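Local atomic coordinates of uncharacterized protein (Legionella longbeachae NSW150, PDB entry 4JZA), a protein that probably acts as a phosphoinositide phosphatase, removing the 3-phosphate from phosphatidylinositol 3-phosphate in the lipid metabolism of host cells. Residues 558-561 with 562-566; 800-803 with 804-808. All blocks are in the same frame, centred on the assembly; numbering follows the deposited sequence.

Interaction 1: residues 558-561 with 562-566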
loop_
_atom_site.group_PDB
_atom_site.type_symbol
_atom_site.label_atom_id
_atom_site.label_comp_id
_atom_site.label_asym_id
_atom_site.label_seq_id
_atom_site.Cartn_x
_atom_site.Cartn_y
_atom_site.Cartn_z
ATOM N N ALA A 558 -3.710 6.189 17.045
ATOM C CA ALA A 558 -5.116 6.515 17.190
ATOM C C ALA A 558 -5.574 6.251 18.610
ATOM O O ALA A 558 -6.363 6.990 19.158
ATOM C CB ALA A 558 -5.950 5.719 16.212
ATOM N N ILE A 559 -5.093 5.163 19.187
ATOM C CA ILE A 559 -5.416 4.823 20.561
ATOM C C ILE A 559 -4.885 5.846 21.565
ATOM O O ILE A 559 -5.559 6.170 22.529
ATOM C CB ILE A 559 -4.980 3.383 20.889
ATOM C CG1 ILE A 559 -5.915 2.399 20.204
ATOM C CG2 ILE A 559 -5.002 3.115 22.380
ATOM C CD1 ILE A 559 -5.301 1.043 19.980
ATOM N N GLU A 560 -3.678 6.344 21.338
ATOM C CA GLU A 560 -3.111 7.362 22.202
ATOM C C GLU A 560 -3.935 8.631 22.155
ATOM O O GLU A 560 -4.174 9.262 23.171
ATOM C CB GLU A 560 -1.686 7.691 21.779
ATOM C CG GLU A 560 -1.043 8.790 22.612
ATOM C CD GLU A 560 -1.145 10.170 21.986
ATOM O OE1 GLU A 560 -0.857 10.308 20.790
ATOM O OE2 GLU A 560 -1.498 11.127 22.693
ATOM N N LEU A 561 -4.360 9.004 20.959
ATOM C CA LEU A 561 -5.145 10.209 20.765
ATOM C C LEU A 561 -6.485 10.148 21.463
ATOM O O LEU A 561 -6.932 11.121 22.036
ATOM C CB LEU A 561 -5.351 10.482 19.283
ATOM C CG LEU A 561 -4.093 10.855 18.515
ATOM C CD1 LEU A 561 -4.444 11.158 17.076
ATOM C CD2 LEU A 561 -3.404 12.037 19.157
ATOM N N ILE A 562 -7.128 8.997 21.399
ATOM C CA ILE A 562 -8.384 8.792 22.091
ATOM C C ILE A 562 -8.123 8.889 23.608
ATOM O O ILE A 562 -8.876 9.575 24.349
ATOM C CB ILE A 562 -8.931 7.402 21.719
ATOM C CG1 ILE A 562 -9.661 7.460 20.369
ATOM C CG2 ILE A 562 -9.860 6.855 22.771
ATOM C CD1 ILE A 562 -9.744 6.112 19.720
ATOM N N HIS A 563 -7.059 8.213 24.067
ATOM C CA HIS A 563 -6.788 8.132 25.487
ATOM C C HIS A 563 -6.457 9.517 26.008
ATOM O O HIS A 563 -7.016 9.963 27.026
ATOM C CB HIS A 563 -5.667 7.167 25.762
ATOM C CG HIS A 563 -5.520 6.779 27.197
ATOM N ND1 HIS A 563 -4.617 7.390 28.038
ATOM C CD2 HIS A 563 -6.078 5.774 27.911
ATOM C CE1 HIS A 563 -4.662 6.811 29.222
ATOM N NE2 HIS A 563 -5.554 5.841 29.180
ATOM N N THR A 564 -5.602 10.227 25.295
ATOM C CA THR A 564 -5.243 11.554 25.722
ATOM C C THR A 564 -6.465 12.455 25.594
ATOM O O THR A 564 -6.818 13.158 26.529
ATOM C CB THR A 564 -4.017 12.046 24.946
ATOM O OG1 THR A 564 -2.914 11.165 25.194
ATOM C CG2 THR A 564 -3.620 13.431 25.352
ATOM N N ASP A 565 -7.176 12.428 24.491
ATOM C CA ASP A 565 -8.444 13.179 24.482
ATOM C C ASP A 565 -9.291 12.878 25.752
ATOM O O ASP A 565 -9.820 13.775 26.395
ATOM C CB ASP A 565 -9.274 12.894 23.221
ATOM C CG ASP A 565 -8.753 13.624 21.973
ATOM O OD1 ASP A 565 -8.021 14.646 22.143
ATOM O OD2 ASP A 565 -9.099 13.190 20.819
ATOM N N ALA A 566 -9.417 11.617 26.116
ATOM C CA ALA A 566 -10.251 11.270 27.243
ATOM C C ALA A 566 -9.743 11.879 28.551
ATOM O O ALA A 566 -10.540 12.226 29.410
ATOM C CB ALA A 566 -10.336 9.762 27.389
#

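Interaction 2: residues 800-803 with 804-808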
loop_
_atom_site.group_PDB
_atom_site.type_symbol
_atom_site.label_atom_id
_atom_site.label_comp_id
_atom_site.label_asym_id
_atom_site.label_seq_id
_atom_site.Cartn_x
_atom_site.Cartn_y
_atom_site.Cartn_z
ATOM N N THR A 800 -13.858 -14.786 -41.827
ATOM C CA THR A 800 -13.021 -15.773 -42.481
ATOM C C THR A 800 -13.305 -17.202 -42.023
ATOM O O THR A 800 -13.340 -18.159 -42.805
ATOM C CB THR A 800 -11.572 -15.475 -42.120
ATOM O OG1 THR A 800 -11.288 -14.121 -42.419
ATOM C CG2 THR A 800 -10.587 -16.358 -42.873
ATOM N N THR A 801 -13.481 -17.340 -40.727
ATOM C CA THR A 801 -13.765 -18.625 -40.135
ATOM C C THR A 801 -15.117 -19.141 -40.641
ATOM O O THR A 801 -15.206 -20.307 -41.017
ATOM C CB THR A 801 -13.804 -18.512 -38.603
ATOM O OG1 THR A 801 -12.538 -18.054 -38.099
ATOM C CG2 THR A 801 -14.182 -19.853 -37.989
ATOM N N VAL A 802 -16.162 -18.293 -40.674
ATOM C CA VAL A 802 -17.466 -18.736 -41.159
ATOM C C VAL A 802 -17.333 -19.133 -42.627
ATOM O O VAL A 802 -17.921 -20.116 -43.064
ATOM C CB VAL A 802 -18.614 -17.696 -40.964
ATOM C CG1 VAL A 802 -19.912 -18.172 -41.600
ATOM C CG2 VAL A 802 -18.876 -17.446 -39.484
ATOM N N GLU A 803 -16.556 -18.400 -43.390
ATOM C CA GLU A 803 -16.434 -18.729 -44.801
ATOM C C GLU A 803 -15.775 -20.059 -44.955
ATOM O O GLU A 803 -16.249 -20.921 -45.724
ATOM C CB GLU A 803 -15.706 -17.649 -45.611
ATOM C CG GLU A 803 -16.655 -16.907 -46.551
ATOM C CD GLU A 803 -16.137 -15.528 -46.991
ATOM O OE1 GLU A 803 -14.992 -15.151 -46.620
ATOM O OE2 GLU A 803 -16.874 -14.825 -47.741
ATOM N N GLU A 804 -14.699 -20.247 -44.194
ATOM C CA GLU A 804 -13.947 -21.453 -44.298
ATOM C C GLU A 804 -14.788 -22.637 -43.835
ATOM O O GLU A 804 -14.843 -23.665 -44.515
ATOM C CB GLU A 804 -12.684 -21.340 -43.509
ATOM C CG GLU A 804 -11.948 -22.650 -43.332
ATOM C CD GLU A 804 -10.538 -22.405 -42.858
ATOM O OE1 GLU A 804 -10.130 -22.784 -41.703
ATOM O OE2 GLU A 804 -9.827 -21.763 -43.660
ATOM N N TRP A 805 -15.488 -22.503 -42.717
ATOM C CA TRP A 805 -16.300 -23.634 -42.257
ATOM C C TRP A 805 -17.467 -23.883 -43.177
ATOM O O TRP A 805 -17.823 -25.021 -43.400
ATOM C CB TRP A 805 -16.814 -23.438 -40.834
ATOM C CG TRP A 805 -15.733 -23.429 -39.784
ATOM C CD1 TRP A 805 -14.459 -23.864 -39.909
ATOM C CD2 TRP A 805 -15.868 -22.958 -38.453
ATOM N NE1 TRP A 805 -13.778 -23.680 -38.736
ATOM C CE2 TRP A 805 -14.632 -23.126 -37.821
ATOM C CE3 TRP A 805 -16.921 -22.428 -37.731
ATOM C CZ2 TRP A 805 -14.422 -22.773 -36.505
ATOM C CZ3 TRP A 805 -16.704 -22.095 -36.425
ATOM C CH2 TRP A 805 -15.459 -22.271 -35.827
ATOM N N THR A 806 -18.063 -22.827 -43.712
ATOM C CA THR A 806 -19.198 -23.010 -44.588
ATOM C C THR A 806 -18.771 -23.786 -45.831
ATOM O O THR A 806 -19.477 -24.664 -46.260
ATOM C CB THR A 806 -19.861 -21.670 -44.907
ATOM O OG1 THR A 806 -20.425 -21.120 -43.698
ATOM C CG2 THR A 806 -20.949 -21.859 -45.880
ATOM N N LYS A 807 -17.602 -23.487 -46.374
ATOM C CA LYS A 807 -17.096 -24.216 -47.527
ATOM C C LYS A 807 -16.882 -25.714 -47.258
ATOM O O LYS A 807 -17.386 -26.585 -47.994
ATOM C CB LYS A 807 -15.784 -23.629 -47.962
ATOM C CG LYS A 807 -15.795 -23.196 -49.404
ATOM C CD LYS A 807 -15.559 -21.676 -49.480
ATOM C CE LYS A 807 -15.470 -21.158 -50.917
ATOM N NZ LYS A 807 -14.281 -20.271 -51.096
ATOM N N LEU A 808 -16.148 -26.021 -46.195
ATOM C CA LEU A 808 -16.019 -27.403 -45.736
ATOM C C LEU A 808 -17.357 -28.095 -45.603
ATOM O O LEU A 808 -17.473 -29.211 -46.014
ATOM C CB LEU A 808 -15.274 -27.476 -44.416
ATOM C CG LEU A 808 -13.792 -27.073 -44.543
ATOM C CD1 LEU A 808 -13.168 -26.770 -43.176
ATOM C CD2 LEU A 808 -12.991 -28.122 -45.289
#

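Interaction 1: residues 558-561 with 562-566
With CG anti to the backbone N (chi1 178°) and a bend at chi2 (-96°), the carboxylate of Glu-560 swings along the helix to meet Thr-564, whose OG1, anti to its carbonyl carbon, turns back toward the preceding turn. This i to i+4 contact sits near the start of helix 556-574. A CX5R sequence, the signature of the P-loop of cysteine-based phosphatases, runs from the end of strand 545-549 into the first residue of this helix. Thr-564 OG1 is 2.9 Å from Glu-560 OE2 and 3.0 Å from Glu-560 O, two acceptors that compete for one proton; it is also hydrogen-bonded to Ser-533 OG of helix 524-542, in a direction left open, while Glu-560 OE1 makes a salt bridge to Lys-557. Ser-533 OG further bonds His-563 ND1, and the imidazole is held by edge-to-face contacts with Phe-530 and Phe-592. On another side of the helix, Ile-562 lays CD1 3.5 Å from Ala-558 O and packs on Leu-599, while Asp-565 reaches Arg-372 through a salt bridge. Regular i to i+4 backbone bonds run beneath these side chains, among them Asp-565 N to Leu-561 O at 2.8 Å; the straightest joins Thr-564 N to Glu-560 O, 2.7 Å long with an angle of 167° at the hydrogen.

Interaction 2: residues 800-803 with 804-808
Helix 794-817, the last helix of the chain, passes through the phosphoinositide phosphatase C-terminal domain, and here one turn of it stacks a threonine methyl on a tryptophan. Thr-801 CG2 lies over one face of the Trp-805 indole, 3.2 Å from the centroid of the six-membered ring and 12° off its normal, a CH-pi contact. The two side chains run alongside each other. CG2 stands anti to the backbone N of Thr-801, which leaves OG1 to turn back to Ile-797 O. The indole also touches Leu-781 of helix 772-782 and Ala-697, Leu-698 and Leu-701 of helix 676-702. Glu-804 is tied to helix 772-782 by a salt bridge to Arg-780 and a hydrogen bond to Ser-776. One residue on from Thr-801, Val-802 O is gripped twice, by Thr-806 N and by Thr-806 OG1, each at 2.8 Å and from opposite faces of the carbonyl plane; Val-802 CG1 lies 3.7 Å from that hydroxyl. At the exposed side, Glu-803 OE1 and Lys-807 NZ stay 6.8 Å apart and make no salt bridge. Trp-805 and Leu-808 turned to neighbouring helices, with Glu-803 and Lys-807 facing solvent, make this an amphipathic helix of a helical domain.

How the interactions relate
Both interactions are short lengths of long alpha-helices in which a threonine hydroxyl lies close to the carbonyl four residues before it, bonded to it in interaction 2 but with competing partners in interaction 1. They belong to distant parts of the molecule: their centres lie about 74 Å apart, on opposite sides of the chain's centre, and their nearest atoms about 60 Å. Interaction 1 is wholly buried between the mixed sheet and neighbouring helices, where charged and polar groups are answered by Lys-557, Arg-372 and Ser-533. Interaction 2 is only partly buried: aromatic and methyl packing on its inner side gives way to solvent-facing Glu-803 and Lys-807. The first follows the probable phosphatase loop; the second packs within the helical C-terminal domain.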